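Slr0280 protein (Synechocystis sp., PDB 5H3K) is of unknown function but probably acts on sugar phosphodiesters, as a member of the phosphodiester glycosidase family. Local coordinates at residues G559-A562 with Q563-Q567; V179-R183 with E184-V188. All coordinates share one frame; numbering follows the deposited sequence.

How the contacts relate
Along the chain the two contacts come in series: contact 2 is complete long before contact 1 begins, so they neither nest nor cross. Contact 2, at 179-188, closes a tight hairpin between strands 177-182 and 185-190, which form one side of a four-stranded antiparallel sheet completed by strands 235-241 and 226-232. Contact 1, at 559-567, closes no loop beyond successive turns of helix 558-567, in the region assigned to the phosphodiester glycosidase family. That helix packs on strands of the eight-stranded antiparallel sheet, among them 279-288, 504-507 and 531-536. The centres of contact 1 and contact 2 lie about 28 Å apart. The nearest atoms of contact 1 and contact 2 are about 18 Å apart, without touching.

Contact 1: residues G559-A562 with Q563-Q567; sequences GEFA and QILQQ
F561 and L565, one turn apart, make the apolar part of this contact. L565 CD1 sits over one face of the F561 ring, 4.0 Å from the ring centroid and 15° off the ring normal, a CH-pi contact displaced toward the rim at CE2. The phenylalanine swings its ring out to meet this methyl with CG anti to the backbone N (chi1 -168°). I564 CB approaches the same ring obliquely, 4.4 Å from F561 CD1. Four backbone hydrogen bonds run from Q563 N to G559 O, I564 N to E560 O (2.8 Å), L565 N to F561 O and Q566 N to A562 O, the regular i to i+4 pattern of an alpha helix. Helix 558-567 lies against the eight-stranded antiparallel sheet: F561 and L565 both press on L505 and A533, while I564 turns to I288. Among the polar side chains, E560 leads back along the chain, its OE1 salt-bridged to R550 NH1 and hydrogen-bonded to S557 N. Q563 lies alongside the preceding turn, with its CG 3.3 Å from G559 O and its CB 3.4 Å from E560 O; its side chain also touches I288 and M511. With an alanine here, CG and the amide are gone, and the contacts with I288 and M511 would probably be lost, leaving the side of the helix by G559 O less well covered.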
ATOM      1  N   GLY A 559      16.766 -11.109   7.794  1.00  8.10           N
ATOM      2  CA  GLY A 559      17.018 -12.509   7.502  1.00  9.16           C
ATOM      3  C   GLY A 559      15.783 -13.380   7.645  1.00  7.73           C
ATOM      4  O   GLY A 559      15.531 -14.277   6.823  1.00  8.32           O
ATOM      5  N   GLU A 560      15.022 -13.132   8.709  1.00  7.58           N
ATOM      6  CA  GLU A 560      13.755 -13.823   8.925  1.00  8.69           C
ATOM      7  C   GLU A 560      12.762 -13.544   7.808  1.00  7.11           C
ATOM      8  O   GLU A 560      12.073 -14.455   7.346  1.00  6.66           O
ATOM      9  CB  GLU A 560      13.164 -13.454  10.288  1.00  8.43           C
ATOM     10  CG  GLU A 560      13.942 -14.090  11.446  1.00  9.25           C
ATOM     11  CD  GLU A 560      13.574 -13.529  12.813  1.00 14.74           C
ATOM     12  OE1 GLU A 560      13.088 -12.372  12.881  1.00 10.82           O
ATOM     13  OE2 GLU A 560      13.797 -14.244  13.829  1.00 13.24           O
ATOM     14  N   PHE A 561      12.688 -12.287   7.372  1.00  6.02           N
ATOM     15  CA  PHE A 561      11.773 -11.926   6.299  1.00  4.46           C
ATOM     16  C   PHE A 561      12.161 -12.648   5.004  1.00  5.99           C
ATOM     17  O   PHE A 561      11.293 -13.131   4.286  1.00  5.78           O
ATOM     18  CB  PHE A 561      11.731 -10.400   6.107  1.00  3.75           C
ATOM     19  CG  PHE A 561      10.600  -9.923   5.220  1.00  5.12           C
ATOM     20  CD1 PHE A 561       9.319 -10.451   5.352  1.00  5.01           C
ATOM     21  CD2 PHE A 561      10.822  -8.929   4.270  1.00  4.07           C
ATOM     22  CE1 PHE A 561       8.263 -10.015   4.532  1.00  6.43           C
ATOM     23  CE2 PHE A 561       9.783  -8.475   3.460  1.00  3.00           C
ATOM     24  CZ  PHE A 561       8.501  -9.019   3.582  1.00  4.27           C
ATOM     25  N   ALA A 562      13.463 -12.747   4.723  1.00  5.13           N
ATOM     26  CA  ALA A 562      13.937 -13.525   3.572  1.00  6.42           C
ATOM     27  C   ALA A 562      13.495 -14.987   3.658  1.00  8.08           C
ATOM     28  O   ALA A 562      13.084 -15.584   2.659  1.00  7.93           O
ATOM     29  CB  ALA A 562      15.441 -13.427   3.445  1.00  6.62           C
ATOM     30  N   GLN A 563      13.564 -15.559   4.853  1.00  8.34           N
ATOM     31  CA  GLN A 563      13.103 -16.925   5.054  1.00  9.55           C
ATOM     32  C   GLN A 563      11.601 -17.033   4.855  1.00  8.44           C
ATOM     33  O   GLN A 563      11.113 -18.000   4.263  1.00  8.87           O
ATOM     34  CB  GLN A 563      13.524 -17.427   6.440  1.00 10.16           C
ATOM     35  CG  GLN A 563      15.043 -17.508   6.617  1.00 13.13           C
ATOM     36  CD  GLN A 563      15.462 -17.958   8.009  1.00 25.23           C
ATOM     37  OE1 GLN A 563      14.698 -17.856   8.971  1.00 24.55           O
ATOM     38  NE2 GLN A 563      16.688 -18.458   8.122  1.00 28.30           N
ATOM     39  N   ILE A 564      10.860 -16.041   5.346  1.00  6.60           N
ATOM     40  CA  ILE A 564       9.414 -16.009   5.129  1.00  6.91           C
ATOM     41  C   ILE A 564       9.079 -16.029   3.636  1.00  8.41           C
ATOM     42  O   ILE A 564       8.219 -16.796   3.193  1.00  8.18           O
ATOM     43  CB  ILE A 564       8.763 -14.771   5.819  1.00  7.30           C
ATOM     44  CG1 ILE A 564       8.721 -14.979   7.344  1.00  8.04           C
ATOM     45  CG2 ILE A 564       7.360 -14.520   5.271  1.00  7.69           C
ATOM     46  CD1 ILE A 564       8.446 -13.708   8.157  1.00  7.85           C
ATOM     47  N   LEU A 565       9.774 -15.202   2.863  1.00  7.79           N
ATOM     48  CA  LEU A 565       9.518 -15.078   1.427  1.00  9.22           C
ATOM     49  C   LEU A 565       9.909 -16.351   0.683  1.00 10.36           C
ATOM     50  O   LEU A 565       9.226 -16.761  -0.248  1.00 10.18           O
ATOM     51  CB  LEU A 565      10.275 -13.872   0.848  1.00  5.80           C
ATOM     52  CG  LEU A 565       9.758 -12.516   1.358  1.00  6.51           C
ATOM     53  CD1 LEU A 565      10.785 -11.428   1.116  1.00  6.80           C
ATOM     54  CD2 LEU A 565       8.414 -12.153   0.736  1.00  7.28           C
ATOM     55  N   GLN A 566      11.009 -16.972   1.098  1.00  9.96           N
ATOM     56  CA  GLN A 566      11.391 -18.265   0.536  1.00 10.39           C
ATOM     57  C   GLN A 566      10.290 -19.300   0.781  1.00 12.90           C
ATOM     58  O   GLN A 566       9.926 -20.051  -0.125  1.00 12.56           O
ATOM     59  CB  GLN A 566      12.722 -18.722   1.138  1.00 14.71           C
ATOM     60  CG  GLN A 566      13.246 -20.023   0.580  1.00 25.28           C
ATOM     61  CD  GLN A 566      14.606 -20.377   1.152  1.00 24.57           C
ATOM     62  OE1 GLN A 566      14.819 -20.320   2.367  1.00 34.11           O
ATOM     63  NE2 GLN A 566      15.539 -20.727   0.276  1.00 33.58           N
ATOM     64  N   GLN A 567       9.748 -19.324   1.994  1.00 10.52           N
ATOM     65  CA  GLN A 567       8.609 -20.189   2.331  1.00 15.50           C
ATOM     66  C   GLN A 567       7.362 -19.926   1.474  1.00 15.04           C
ATOM     67  O   GLN A 567       6.570 -20.834   1.204  1.00 14.35           O
ATOM     68  CB  GLN A 567       8.257 -20.032   3.813  1.00 15.17           C
ATOM     69  CG  GLN A 567       9.073 -20.914   4.730  1.00 23.83           C
ATOM     70  CD  GLN A 567       8.742 -22.381   4.523  1.00 32.94           C
ATOM     71  OE1 GLN A 567       7.629 -22.825   4.816  1.00 37.91           O
ATOM     72  NE2 GLN A 567       9.696 -23.131   3.988  1.00 33.84           N
TER

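Contact 2: residues V179-R183 with E184-V188; sequences VSQAR and EEAVV
The carbonyl oxygen of E185 accepts a hydrogen bond from A182 N at 2.9 Å and also meets Q181 CA in a CA-H...O contact at 3.4 Å. The two strands form a beta hairpin, antiparallel at 173°, closed by a type II' turn from A182 to E185; R183 takes the first central position with positive phi (52°). The return bond, E185 N to A182 O, is longer at 3.1 Å, and its donor stands 43° out of the carbonyl plane. S180 and V187 form the other hydrogen-bonded pair, with two reciprocal backbone bonds. Q181 and A186 make a non-hydrogen-bonded pair, as do V179 and V188; on the face carrying these four residues, Q181 CG packs on A186 CB at 3.9 Å, and V179, A186 and V188 all touch L248. From the turn onward, E184, A186 and V188 bond through their backbones to L242, F240 and V238, joining the hairpin to strand 235-241 and the loop after it. The extended Q181 side chain reaches the turn: NE2 donates to R183 O at 2.8 Å, with the oxygen in the amide plane, and also bonds to Y246 O. At the far end, V179 CG2 meets V188 CG2 at 4.1 Å.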
ATOM      1  N   VAL A 179     -14.120  -3.018  13.526  1.00 12.09           N
ATOM      2  CA  VAL A 179     -13.128  -3.136  14.589  1.00  9.45           C
ATOM      3  C   VAL A 179     -11.828  -2.466  14.164  1.00  9.71           C
ATOM      4  O   VAL A 179     -11.401  -2.613  13.025  1.00 11.82           O
ATOM      5  CB  VAL A 179     -12.913  -4.628  15.018  1.00 12.08           C
ATOM      6  CG1 VAL A 179     -12.648  -5.522  13.811  1.00 14.27           C
ATOM      7  CG2 VAL A 179     -11.791  -4.756  16.063  1.00 10.49           C
ATOM      8  N   SER A 180     -11.227  -1.693  15.070  1.00  8.97           N
ATOM      9  CA  SER A 180      -9.928  -1.060  14.817  1.00  8.67           C
ATOM     10  C   SER A 180      -8.981  -1.308  16.003  1.00  9.14           C
ATOM     11  O   SER A 180      -9.423  -1.351  17.147  1.00  8.25           O
ATOM     12  CB  SER A 180     -10.118   0.442  14.572  1.00  9.37           C
ATOM     13  OG  SER A 180      -8.865   1.110  14.443  1.00 15.32           O
ATOM     14  N   GLN A 181      -7.690  -1.487  15.729  1.00  6.20           N
ATOM     15  CA  GLN A 181      -6.711  -1.699  16.794  1.00  5.95           C
ATOM     16  C   GLN A 181      -5.420  -0.940  16.534  1.00  6.88           C
ATOM     17  O   GLN A 181      -4.884  -0.954  15.420  1.00  6.77           O
ATOM     18  CB  GLN A 181      -6.403  -3.186  16.986  1.00  6.49           C
ATOM     19  CG  GLN A 181      -5.357  -3.461  18.093  1.00  6.72           C
ATOM     20  CD  GLN A 181      -5.273  -4.923  18.479  1.00 10.21           C
ATOM     21  OE1 GLN A 181      -5.988  -5.761  17.934  1.00 15.10           O
ATOM     22  NE2 GLN A 181      -4.394  -5.239  19.422  1.00  9.98           N
ATOM     23  N   ALA A 182      -4.931  -0.261  17.565  1.00  6.12           N
ATOM     24  CA  ALA A 182      -3.629   0.397  17.507  1.00  5.98           C
ATOM     25  C   ALA A 182      -2.841  -0.051  18.707  1.00  9.49           C
ATOM     26  O   ALA A 182      -3.154   0.353  19.828  1.00  7.15           O
ATOM     27  CB  ALA A 182      -3.778   1.925  17.512  1.00  8.91           C
ATOM     28  N   ARG A 183      -1.812  -0.865  18.474  1.00  9.56           N
ATOM     29  CA  ARG A 183      -1.049  -1.465  19.568  1.00 11.54           C
ATOM     30  C   ARG A 183      -2.005  -2.165  20.546  1.00  9.37           C
ATOM     31  O   ARG A 183      -2.773  -3.029  20.142  1.00 10.20           O
ATOM     32  CB  ARG A 183      -0.169  -0.415  20.270  1.00 13.52           C
ATOM     33  CG  ARG A 183       1.029   0.053  19.437  1.00 18.28           C
ATOM     34  CD  ARG A 183       1.655   1.333  19.996  1.00 20.89           C
ATOM     35  NE  ARG A 183       0.657   2.391  20.166  1.00 28.97           N
ATOM     36  CZ  ARG A 183       0.197   3.170  19.182  1.00 30.21           C
ATOM     37  NH1 ARG A 183       0.638   3.011  17.936  1.00 29.90           N
ATOM     38  NH2 ARG A 183      -0.721   4.103  19.440  1.00 20.16           N
ATOM     39  N   GLU A 184      -1.979  -1.772  21.818  1.00  8.76           N
ATOM     40  CA  GLU A 184      -2.772  -2.452  22.852  1.00  9.50           C
ATOM     41  C   GLU A 184      -4.201  -1.930  23.037  1.00  9.13           C
ATOM     42  O   GLU A 184      -4.968  -2.464  23.857  1.00  8.25           O
ATOM     43  CB  GLU A 184      -2.029  -2.433  24.196  1.00 12.23           C
ATOM     44  CG  GLU A 184      -0.764  -3.282  24.213  1.00 12.58           C
ATOM     45  CD  GLU A 184       0.390  -2.640  23.465  1.00 16.35           C
ATOM     46  OE1 GLU A 184       0.741  -1.480  23.770  1.00 19.33           O
ATOM     47  OE2 GLU A 184       0.946  -3.300  22.562  1.00 16.09           O
ATOM     48  N   GLU A 185      -4.568  -0.904  22.274  1.00  8.04           N
ATOM     49  CA  GLU A 185      -5.913  -0.344  22.334  1.00  7.30           C
ATOM     50  C   GLU A 185      -6.729  -0.874  21.161  1.00  8.30           C
ATOM     51  O   GLU A 185      -6.293  -0.806  20.010  1.00  8.41           O
ATOM     52  CB  GLU A 185      -5.880   1.194  22.267  1.00  8.56           C
ATOM     53  CG  GLU A 185      -5.280   1.883  23.502  1.00  9.06           C
ATOM     54  CD  GLU A 185      -5.175   3.402  23.349  1.00 14.50           C
ATOM     55  OE1 GLU A 185      -5.506   3.932  22.266  1.00 17.19           O
ATOM     56  OE2 GLU A 185      -4.756   4.074  24.319  1.00 11.98           O
ATOM     57  N   ALA A 186      -7.917  -1.392  21.438  1.00  7.31           N
ATOM     58  CA  ALA A 186      -8.777  -1.835  20.361  1.00  7.96           C
ATOM     59  C   ALA A 186     -10.207  -1.398  20.638  1.00  7.68           C
ATOM     60  O   ALA A 186     -10.603  -1.236  21.796  1.00  7.55           O
ATOM     61  CB  ALA A 186      -8.678  -3.358  20.185  1.00  8.70           C
ATOM     62  N   VAL A 187     -10.981  -1.204  19.575  1.00  5.21           N
ATOM     63  CA  VAL A 187     -12.378  -0.818  19.730  1.00  6.92           C
ATOM     64  C   VAL A 187     -13.274  -1.510  18.719  1.00 10.19           C
ATOM     65  O   VAL A 187     -12.969  -1.570  17.518  1.00  8.87           O
ATOM     66  CB  VAL A 187     -12.575   0.715  19.704  1.00  9.21           C
ATOM     67  CG1 VAL A 187     -11.947   1.323  18.450  1.00 13.95           C
ATOM     68  CG2 VAL A 187     -14.071   1.091  19.834  1.00  6.63           C
ATOM     69  N   VAL A 188     -14.363  -2.065  19.223  1.00  6.26           N
ATOM     70  CA  VAL A 188     -15.401  -2.618  18.370  1.00  6.37           C
ATOM     71  C   VAL A 188     -16.564  -1.629  18.355  1.00  9.50           C
ATOM     72  O   VAL A 188     -17.107  -1.279  19.408  1.00  9.39           O
ATOM     73  CB  VAL A 188     -15.873  -4.007  18.891  1.00  8.24           C
ATOM     74  CG1 VAL A 188     -17.046  -4.523  18.062  1.00  8.78           C
ATOM     75  CG2 VAL A 188     -14.735  -5.008  18.873  1.00  8.86           C
TER